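Local coordinates for UPF0045 protein MJ1052 (Methanocaldococcus jannaschii, PDB 2EKY) that is of unknown function but may bind thiamine or a related small molecule, at residues Y36-E41 with D54-A59; I14-G19 with V71-S76; I30-K35 with K61-T66. One frame throughout, in Å; residues are numbered along the deposited sequence.

Contact 1: residues Y36-E41 with D54-A59; sequences YDLKVE and DEILKA
Tyr36, Asp37 and Leu38, in the turn between helix 23-35 and strand 39-42, lie against one side of helix 53-68, with the CA of Tyr36 nearest that of Ala59 and the CA of Asp37 nearest that of Glu55. Asp37 is the centre of an inverse gamma turn, and its N-H points almost straight at Glu55, with N 2.9 Å from OE2 and 173° at the hydrogen. The carboxylate accepts on its anti lone pair. Glu55 reaches this amide because its chain bends at chi2 (78°); the same bend sets the carboxylate at the edge of the Tyr36 ring, the two planes 77° apart. Over a face of that ring, close to its normal, sits Ala59 CB, a CH-pi contact 3.8 Å from the centroid. Leu38 closes the apolar side, its CD2 3.5 Å from Ile56 CG1 and 3.6 Å from Glu55 CG, while CD1 meets Ala59 CB. The Asp37 carboxylate turns to another partner, the amide of Ile2. In this ferredoxin-like alpha/beta sandwich the turn thus packs against the second helix. One straight bond to an uncharged amide ties the Glu55 carboxylate to the turn, whereas ring and methyl contacts supply the remaining adhesion.

Contact 2: residues I14-G19 with V71-S76; sequences IPLGKG and VDRVVS
Ile14 and Val75 form an antiparallel hydrogen-bonded pair, each amide answering the other's carbonyl: Ile14 N to Val75 O is 2.8 Å, and Val75 N to Ile14 O 3.0 Å, nearly straight at 172°. Ile14 O also receives a CA-H contact from Val74. Two residues on, Leu16 N donates to Arg73 O at 2.8 Å; Pro15 between them has no N-H and pairs with Val74 at a non-hydrogen-bonded position. The carbonyl of Leu16 is satisfied through a water, 2.8 Å from Leu16 O and equally far from Asp72 N, with a weak third bond to Asp72 OD2. Arg73 N is buried without any partner. These are the inner strand 6-16 and strand 73-83, outermost within this chain, of the four-stranded antiparallel sheet, which runs on through Arg73-Ser76 into a strand of the second subunit. Arg73 CG, anti to the backbone N (chi1 -172°), starts a chain extended to NE that lies alongside Leu16, whose CD2 is 3.5 Å from Arg73 CD. NH1 hydrogen-bonds to Ala20 O of the third subunit and NH2 makes a salt bridge with Asp81 of the second. Pro15 CB rests 3.9 Å from Val71 CG2, and Ser76 OG is hydrogen-bonded to His64 ND1.

Contact 3: residues I30-K35 with K61-T66; sequences IEVFKK and KEAHST
Val32 holds CG1 anti to its own amide nitrogen (chi1 167°), which sends that methyl across to helix 53-68, 3.7 Å from Ala63 N and 3.9 Å from Glu62 CG. Phe33, with CG opposite the carbonyl carbon (chi1 -69°), swings its ring back to the same alanine, and CZ stands 3.5 Å from Ala63 CB in an oblique approach. The small Ala63 thus meets both residues, and Val32 and Ala63 have the closest CA pair, 5.6 Å apart. The segments run roughly antiparallel, 151° between their directions, their axes 8.8 Å apart: these are the two helices packed beside each other on the sheet of the ferredoxin-like fold, with Phe33 also touching Leu49 of strand 47-50. Val32 CG2 slides past Thr66, whose OG1 lies 3.9 Å away and turns back to bond with Glu62 O at 2.7 Å. That carbonyl also accepts the amide of Thr66, from the opposite face of its plane. A valine here in place of Thr66, with no hydroxyl, would probably leave Glu62 O held by the backbone amide alone. A water accepts from Lys35 NZ and donates to Glu62 OE2, the charged atoms themselves 5.4 Å apart.

How the contacts relate
Contacts 1 and 3 both use helix 53-68 and touch, Ala59 CB lying 3.6 Å from Phe33 CD1 and Tyr36 OH reaching Glu62 CB, so they form one continuous seam: contact 3 is its buried helix-to-helix part, contact 1 the partly exposed turn beyond helix 23-35. Contact 2, also buried, lies farther out, its centre about 17 Å from the centre of the chain against 7 and 8 Å for the centres of the others, and owes its burial partly to neighbouring subunits. It meets contact 3 through His64 and Ser76, but not contact 1. Backbone hydrogen bonds dominate contact 2, contact 1 has one, from a backbone amide to a side-chain carboxylate, and contact 3 has none directly between its helices.

Contact 1: residues Y36-E41 with D54-A59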
loop_
_atom_site.group_PDB
_atom_site.type_symbol
_atom_site.label_atom_id
_atom_site.label_comp_id
_atom_site.label_asym_id
_atom_site.label_seq_id
_atom_site.Cartn_x
_atom_site.Cartn_y
_atom_site.Cartn_z
ATOM N N TYR B 36 -0.851 -15.833 -17.146
ATOM C CA TYR B 36 -1.706 -16.596 -16.251
ATOM C C TYR B 36 -3.177 -16.451 -16.616
ATOM O O TYR B 36 -3.543 -15.652 -17.476
ATOM C CB TYR B 36 -1.470 -16.179 -14.792
ATOM C CG TYR B 36 -0.106 -16.580 -14.273
ATOM C CD1 TYR B 36 1.042 -15.884 -14.657
ATOM C CD2 TYR B 36 0.045 -17.694 -13.448
ATOM C CE1 TYR B 36 2.308 -16.294 -14.236
ATOM C CE2 TYR B 36 1.303 -18.113 -13.023
ATOM C CZ TYR B 36 2.429 -17.411 -13.421
ATOM O OH TYR B 36 3.674 -17.836 -13.017
ATOM N N ASP B 37 -4.013 -17.240 -15.954
ATOM C CA ASP B 37 -5.451 -17.245 -16.204
ATOM C C ASP B 37 -6.127 -16.126 -15.417
ATOM O O ASP B 37 -6.888 -16.371 -14.478
ATOM C CB ASP B 37 -6.011 -18.614 -15.810
ATOM C CG ASP B 37 -7.424 -18.826 -16.289
ATOM O OD1 ASP B 37 -7.799 -18.223 -17.318
ATOM O OD2 ASP B 37 -8.152 -19.610 -15.643
ATOM N N LEU B 38 -5.852 -14.892 -15.826
ATOM C CA LEU B 38 -6.386 -13.723 -15.142
ATOM C C LEU B 38 -6.790 -12.614 -16.096
ATOM O O LEU B 38 -6.304 -12.538 -17.222
ATOM C CB LEU B 38 -5.316 -13.150 -14.209
ATOM C CG LEU B 38 -4.538 -14.110 -13.310
ATOM C CD1 LEU B 38 -3.216 -13.473 -12.904
ATOM C CD2 LEU B 38 -5.372 -14.466 -12.098
ATOM N N LYS B 39 -7.688 -11.753 -15.628
ATOM C CA LYS B 39 -8.096 -10.594 -16.399
ATOM C C LYS B 39 -7.098 -9.557 -15.897
ATOM O O LYS B 39 -6.917 -9.397 -14.684
ATOM C CB LYS B 39 -9.526 -10.173 -16.053
ATOM C CG LYS B 39 -9.969 -8.895 -16.752
ATOM C CD LYS B 39 -11.426 -8.568 -16.453
ATOM C CE LYS B 39 -11.855 -7.276 -17.135
ATOM N NZ LYS B 39 -13.271 -6.914 -16.817
ATOM N N VAL B 40 -6.438 -8.870 -16.820
ATOM C CA VAL B 40 -5.428 -7.892 -16.449
ATOM C C VAL B 40 -5.773 -6.500 -16.960
ATOM O O VAL B 40 -6.013 -6.314 -18.150
ATOM C CB VAL B 40 -4.044 -8.312 -17.007
ATOM C CG1 VAL B 40 -2.976 -7.328 -16.572
ATOM C CG2 VAL B 40 -3.700 -9.722 -16.530
ATOM N N GLU B 41 -5.796 -5.530 -16.050
ATOM C CA GLU B 41 -6.103 -4.148 -16.393
ATOM C C GLU B 41 -5.045 -3.252 -15.767
ATOM O O GLU B 41 -5.113 -2.955 -14.580
ATOM C CB GLU B 41 -7.478 -3.751 -15.850
ATOM C CG GLU B 41 -8.645 -4.474 -16.490
ATOM C CD GLU B 41 -8.733 -4.228 -17.979
ATOM O OE1 GLU B 41 -8.487 -3.080 -18.405
ATOM O OE2 GLU B 41 -9.061 -5.178 -18.722
ATOM N N ASP B 54 -5.319 -18.244 -5.729
ATOM C CA ASP B 54 -4.053 -18.959 -5.853
ATOM C C ASP B 54 -3.316 -18.591 -7.134
ATOM O O ASP B 54 -2.088 -18.479 -7.137
ATOM C CB ASP B 54 -4.266 -20.476 -5.796
ATOM C CG ASP B 54 -4.783 -20.944 -4.445
ATOM O OD1 ASP B 54 -4.360 -20.384 -3.414
ATOM O OD2 ASP B 54 -5.604 -21.884 -4.410
ATOM N N GLU B 55 -4.057 -18.402 -8.225
ATOM C CA GLU B 55 -3.435 -18.041 -9.492
ATOM C C GLU B 55 -2.790 -16.657 -9.352
ATOM O O GLU B 55 -1.713 -16.402 -9.888
ATOM C CB GLU B 55 -4.479 -18.031 -10.620
ATOM C CG GLU B 55 -3.897 -17.784 -12.005
ATOM C CD GLU B 55 -3.235 -19.015 -12.620
ATOM O OE1 GLU B 55 -2.787 -19.907 -11.865
ATOM O OE2 GLU B 55 -3.151 -19.079 -13.866
ATOM N N ILE B 56 -3.452 -15.765 -8.620
ATOM C CA ILE B 56 -2.907 -14.427 -8.408
ATOM C C ILE B 56 -1.641 -14.468 -7.543
ATOM O O ILE B 56 -0.666 -13.760 -7.820
ATOM C CB ILE B 56 -3.965 -13.499 -7.768
ATOM C CG1 ILE B 56 -5.013 -13.137 -8.826
ATOM C CG2 ILE B 56 -3.300 -12.246 -7.186
ATOM C CD1 ILE B 56 -6.209 -12.373 -8.299
ATOM N N LEU B 57 -1.646 -15.300 -6.505
ATOM C CA LEU B 57 -0.475 -15.418 -5.643
ATOM C C LEU B 57 0.702 -16.002 -6.428
ATOM O O LEU B 57 1.845 -15.567 -6.262
ATOM C CB LEU B 57 -0.800 -16.286 -4.423
ATOM C CG LEU B 57 -1.671 -15.579 -3.375
ATOM C CD1 LEU B 57 -2.297 -16.593 -2.437
ATOM C CD2 LEU B 57 -0.825 -14.579 -2.596
ATOM N N LYS B 58 0.422 -16.974 -7.295
ATOM C CA LYS B 58 1.469 -17.585 -8.111
ATOM C C LYS B 58 2.030 -16.563 -9.093
ATOM O O LYS B 58 3.245 -16.437 -9.248
ATOM C CB LYS B 58 0.916 -18.773 -8.903
ATOM C CG LYS B 58 0.376 -19.901 -8.052
ATOM C CD LYS B 58 -0.329 -20.932 -8.920
ATOM C CE LYS B 58 -1.020 -21.982 -8.072
ATOM N NZ LYS B 58 -1.704 -22.999 -8.918
ATOM N N ALA B 59 1.136 -15.844 -9.765
ATOM C CA ALA B 59 1.545 -14.833 -10.736
ATOM C C ALA B 59 2.365 -13.739 -10.058
ATOM O O ALA B 59 3.366 -13.265 -10.607
ATOM C CB ALA B 59 0.313 -14.226 -11.409
#

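Contact 2: residues I14-G19 with V71-S76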
loop_
_atom_site.group_PDB
_atom_site.type_symbol
_atom_site.label_atom_id
_atom_site.label_comp_id
_atom_site.label_asym_id
_atom_site.label_seq_id
_atom_site.Cartn_x
_atom_site.Cartn_y
_atom_site.Cartn_z
ATOM N N ILE B 14 8.068 -2.787 -7.937
ATOM C CA ILE B 14 9.016 -1.680 -8.035
ATOM C C ILE B 14 10.471 -2.125 -8.051
ATOM O O ILE B 14 11.001 -2.574 -7.045
ATOM C CB ILE B 14 8.831 -0.697 -6.862
ATOM C CG1 ILE B 14 7.382 -0.211 -6.819
ATOM C CG2 ILE B 14 9.789 0.480 -7.008
ATOM C CD1 ILE B 14 7.068 0.659 -5.611
ATOM N N PRO B 15 11.137 -2.007 -9.206
ATOM C CA PRO B 15 12.535 -2.428 -9.229
ATOM C C PRO B 15 13.453 -1.308 -8.754
ATOM O O PRO B 15 13.237 -0.135 -9.076
ATOM C CB PRO B 15 12.759 -2.773 -10.696
ATOM C CG PRO B 15 11.915 -1.760 -11.393
ATOM C CD PRO B 15 10.639 -1.749 -10.570
ATOM N N LEU B 16 14.448 -1.669 -7.956
ATOM C CA LEU B 16 15.425 -0.705 -7.487
ATOM C C LEU B 16 16.672 -1.013 -8.301
ATOM O O LEU B 16 17.474 -1.876 -7.941
ATOM C CB LEU B 16 15.694 -0.866 -5.989
ATOM C CG LEU B 16 14.689 -0.174 -5.055
ATOM C CD1 LEU B 16 13.280 -0.682 -5.328
ATOM C CD2 LEU B 16 15.078 -0.425 -3.607
ATOM N N GLY B 17 16.798 -0.328 -9.431
ATOM C CA GLY B 17 17.938 -0.532 -10.300
ATOM C C GLY B 17 18.604 0.781 -10.661
ATOM O O GLY B 17 18.448 1.781 -9.960
ATOM N N LYS B 18 19.344 0.771 -11.766
ATOM C CA LYS B 18 20.054 1.952 -12.248
ATOM C C LYS B 18 19.217 2.766 -13.230
ATOM O O LYS B 18 18.768 2.247 -14.253
ATOM C CB LYS B 18 21.363 1.528 -12.925
ATOM C CG LYS B 18 21.860 2.517 -13.971
ATOM C CD LYS B 18 23.285 2.945 -13.705
ATOM C CE LYS B 18 23.368 3.742 -12.418
ATOM N NZ LYS B 18 24.758 4.077 -12.094
ATOM N N GLY B 19 19.025 4.045 -12.924
ATOM C CA GLY B 19 18.238 4.901 -13.794
ATOM C C GLY B 19 16.807 5.008 -13.305
ATOM O O GLY B 19 16.227 4.020 -12.856
ATOM N N VAL B 71 17.447 -6.925 -11.645
ATOM C CA VAL B 71 17.910 -5.855 -10.768
ATOM C C VAL B 71 18.319 -6.470 -9.436
ATOM O O VAL B 71 18.024 -7.632 -9.178
ATOM C CB VAL B 71 16.814 -4.781 -10.549
ATOM C CG1 VAL B 71 16.484 -4.106 -11.872
ATOM C CG2 VAL B 71 15.568 -5.408 -9.951
ATOM N N ASP B 72 18.988 -5.700 -8.586
ATOM C CA ASP B 72 19.446 -6.234 -7.309
ATOM C C ASP B 72 18.442 -6.180 -6.167
ATOM O O ASP B 72 18.668 -6.776 -5.118
ATOM C CB ASP B 72 20.730 -5.529 -6.863
ATOM C CG ASP B 72 21.893 -5.781 -7.799
ATOM O OD1 ASP B 72 22.111 -6.950 -8.178
ATOM O OD2 ASP B 72 22.596 -4.808 -8.148
ATOM N N ARG B 73 17.340 -5.467 -6.353
ATOM C CA ARG B 73 16.351 -5.372 -5.287
ATOM C C ARG B 73 14.993 -5.019 -5.856
ATOM O O ARG B 73 14.886 -4.207 -6.780
ATOM C CB ARG B 73 16.778 -4.313 -4.264
ATOM C CG ARG B 73 15.917 -4.256 -2.994
ATOM C CD ARG B 73 16.474 -3.218 -2.024
ATOM N NE ARG B 73 15.964 -3.377 -0.662
ATOM C CZ ARG B 73 16.426 -2.702 0.386
ATOM N NH1 ARG B 73 17.406 -1.815 0.229
ATOM N NH2 ARG B 73 15.924 -2.923 1.595
ATOM N N VAL B 74 13.957 -5.637 -5.301
ATOM C CA VAL B 74 12.596 -5.389 -5.750
ATOM C C VAL B 74 11.639 -5.272 -4.568
ATOM O O VAL B 74 11.708 -6.055 -3.619
ATOM C CB VAL B 74 12.092 -6.536 -6.671
ATOM C CG1 VAL B 74 10.642 -6.287 -7.089
ATOM C CG2 VAL B 74 12.987 -6.643 -7.909
ATOM N N VAL B 75 10.757 -4.281 -4.626
ATOM C CA VAL B 75 9.751 -4.099 -3.586
ATOM C C VAL B 75 8.432 -4.304 -4.320
ATOM O O VAL B 75 8.062 -3.503 -5.183
ATOM C CB VAL B 75 9.797 -2.674 -2.974
ATOM C CG1 VAL B 75 8.708 -2.531 -1.920
ATOM C CG2 VAL B 75 11.167 -2.412 -2.347
ATOM N N SER B 76 7.732 -5.387 -3.997
ATOM C CA SER B 76 6.478 -5.690 -4.668
ATOM C C SER B 76 5.321 -5.702 -3.691
ATOM O O SER B 76 5.447 -6.201 -2.579
ATOM C CB SER B 76 6.583 -7.042 -5.366
ATOM O OG SER B 76 7.686 -7.060 -6.261
HETATM O O HOH W 1 19.820 -3.053 -8.891
#

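Contact 3: residues I30-K35 with K61-T66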
loop_
_atom_site.group_PDB
_atom_site.type_symbol
_atom_site.label_atom_id
_atom_site.label_comp_id
_atom_site.label_asym_id
_atom_site.label_seq_id
_atom_site.Cartn_x
_atom_site.Cartn_y
_atom_site.Cartn_z
ATOM N N ILE B 30 4.282 -7.238 -16.236
ATOM C CA ILE B 30 2.946 -7.258 -16.817
ATOM C C ILE B 30 2.786 -8.440 -17.763
ATOM O O ILE B 30 1.745 -9.088 -17.775
ATOM C CB ILE B 30 2.644 -5.948 -17.569
ATOM C CG1 ILE B 30 2.543 -4.794 -16.562
ATOM C CG2 ILE B 30 1.353 -6.086 -18.368
ATOM C CD1 ILE B 30 2.402 -3.424 -17.200
ATOM N N GLU B 31 3.824 -8.726 -18.543
ATOM C CA GLU B 31 3.770 -9.847 -19.472
ATOM C C GLU B 31 3.630 -11.154 -18.707
ATOM O O GLU B 31 3.003 -12.103 -19.186
ATOM C CB GLU B 31 5.017 -9.874 -20.358
ATOM C CG GLU B 31 5.020 -8.779 -21.420
ATOM C CD GLU B 31 3.725 -8.750 -22.216
ATOM O OE1 GLU B 31 3.368 -9.790 -22.806
ATOM O OE2 GLU B 31 3.061 -7.692 -22.249
ATOM N N VAL B 32 4.214 -11.203 -17.514
ATOM C CA VAL B 32 4.111 -12.392 -16.685
ATOM C C VAL B 32 2.653 -12.587 -16.274
ATOM O O VAL B 32 2.101 -13.676 -16.420
ATOM C CB VAL B 32 4.983 -12.282 -15.417
ATOM C CG1 VAL B 32 4.605 -13.379 -14.432
ATOM C CG2 VAL B 32 6.452 -12.404 -15.789
ATOM N N PHE B 33 2.020 -11.533 -15.770
ATOM C CA PHE B 33 0.626 -11.646 -15.358
ATOM C C PHE B 33 -0.277 -12.124 -16.491
ATOM O O PHE B 33 -1.159 -12.956 -16.280
ATOM C CB PHE B 33 0.121 -10.307 -14.813
ATOM C CG PHE B 33 0.739 -9.924 -13.499
ATOM C CD1 PHE B 33 0.591 -10.747 -12.387
ATOM C CD2 PHE B 33 1.489 -8.761 -13.376
ATOM C CE1 PHE B 33 1.183 -10.417 -11.170
ATOM C CE2 PHE B 33 2.087 -8.422 -12.161
ATOM C CZ PHE B 33 1.934 -9.253 -11.060
ATOM N N LYS B 34 -0.052 -11.603 -17.694
ATOM C CA LYS B 34 -0.861 -11.973 -18.850
ATOM C C LYS B 34 -0.733 -13.445 -19.225
ATOM O O LYS B 34 -1.604 -13.990 -19.904
ATOM C CB LYS B 34 -0.495 -11.110 -20.060
ATOM C CG LYS B 34 -0.888 -9.647 -19.924
ATOM C CD LYS B 34 -0.517 -8.863 -21.173
ATOM C CE LYS B 34 -0.851 -7.392 -21.016
ATOM N NZ LYS B 34 -0.526 -6.619 -22.249
ATOM N N LYS B 35 0.347 -14.085 -18.789
ATOM C CA LYS B 35 0.562 -15.498 -19.090
ATOM C C LYS B 35 -0.314 -16.395 -18.225
ATOM O O LYS B 35 -0.497 -17.578 -18.528
ATOM C CB LYS B 35 2.031 -15.876 -18.882
ATOM C CG LYS B 35 2.986 -15.228 -19.868
ATOM C CD LYS B 35 4.416 -15.729 -19.666
ATOM C CE LYS B 35 4.927 -15.417 -18.263
ATOM N NZ LYS B 35 6.342 -15.845 -18.063
ATOM N N LYS B 61 4.232 -13.941 -7.276
ATOM C CA LYS B 61 5.570 -14.427 -6.965
ATOM C C LYS B 61 6.449 -14.491 -8.211
ATOM O O LYS B 61 7.618 -14.112 -8.173
ATOM C CB LYS B 61 5.518 -15.819 -6.318
ATOM C CG LYS B 61 6.890 -16.291 -5.849
ATOM C CD LYS B 61 6.919 -17.749 -5.405
ATOM C CE LYS B 61 8.339 -18.132 -4.982
ATOM N NZ LYS B 61 8.509 -19.581 -4.666
ATOM N N GLU B 62 5.891 -14.963 -9.318
ATOM C CA GLU B 62 6.680 -15.075 -10.539
ATOM C C GLU B 62 7.046 -13.716 -11.135
ATOM O O GLU B 62 8.156 -13.541 -11.638
ATOM C CB GLU B 62 5.937 -15.924 -11.568
ATOM C CG GLU B 62 6.714 -16.191 -12.854
ATOM C CD GLU B 62 8.079 -16.825 -12.609
ATOM O OE1 GLU B 62 8.251 -17.488 -11.570
ATOM O OE2 GLU B 62 8.974 -16.673 -13.468
ATOM N N ALA B 63 6.126 -12.756 -11.077
ATOM C CA ALA B 63 6.394 -11.425 -11.617
ATOM C C ALA B 63 7.496 -10.765 -10.789
ATOM O O ALA B 63 8.433 -10.181 -11.333
ATOM C CB ALA B 63 5.120 -10.571 -11.590
ATOM N N HIS B 64 7.374 -10.873 -9.469
ATOM C CA HIS B 64 8.353 -10.320 -8.539
ATOM C C HIS B 64 9.722 -10.943 -8.817
ATOM O O HIS B 64 10.729 -10.242 -8.936
ATOM C CB HIS B 64 7.936 -10.640 -7.100
ATOM C CG HIS B 64 9.011 -10.396 -6.084
ATOM N ND1 HIS B 64 9.323 -9.139 -5.612
ATOM C CD2 HIS B 64 9.849 -11.253 -5.453
ATOM C CE1 HIS B 64 10.303 -9.233 -4.731
ATOM N NE2 HIS B 64 10.642 -10.504 -4.617
ATOM N N SER B 65 9.740 -12.268 -8.926
ATOM C CA SER B 65 10.977 -13.001 -9.167
ATOM C C SER B 65 11.633 -12.706 -10.511
ATOM O O SER B 65 12.860 -12.646 -10.601
ATOM C CB SER B 65 10.723 -14.502 -9.040
ATOM O OG SER B 65 10.202 -14.818 -7.757
ATOM N N THR B 66 10.827 -12.527 -11.553
ATOM C CA THR B 66 11.379 -12.254 -12.872
ATOM C C THR B 66 12.049 -10.885 -12.924
ATOM O O THR B 66 13.042 -10.704 -13.627
ATOM C CB THR B 66 10.303 -12.332 -13.970
ATOM O OG1 THR B 66 9.629 -13.596 -13.895
ATOM C CG2 THR B 66 10.949 -12.219 -15.341
HETATM O O HOH W 2 8.529 -15.575 -15.864
#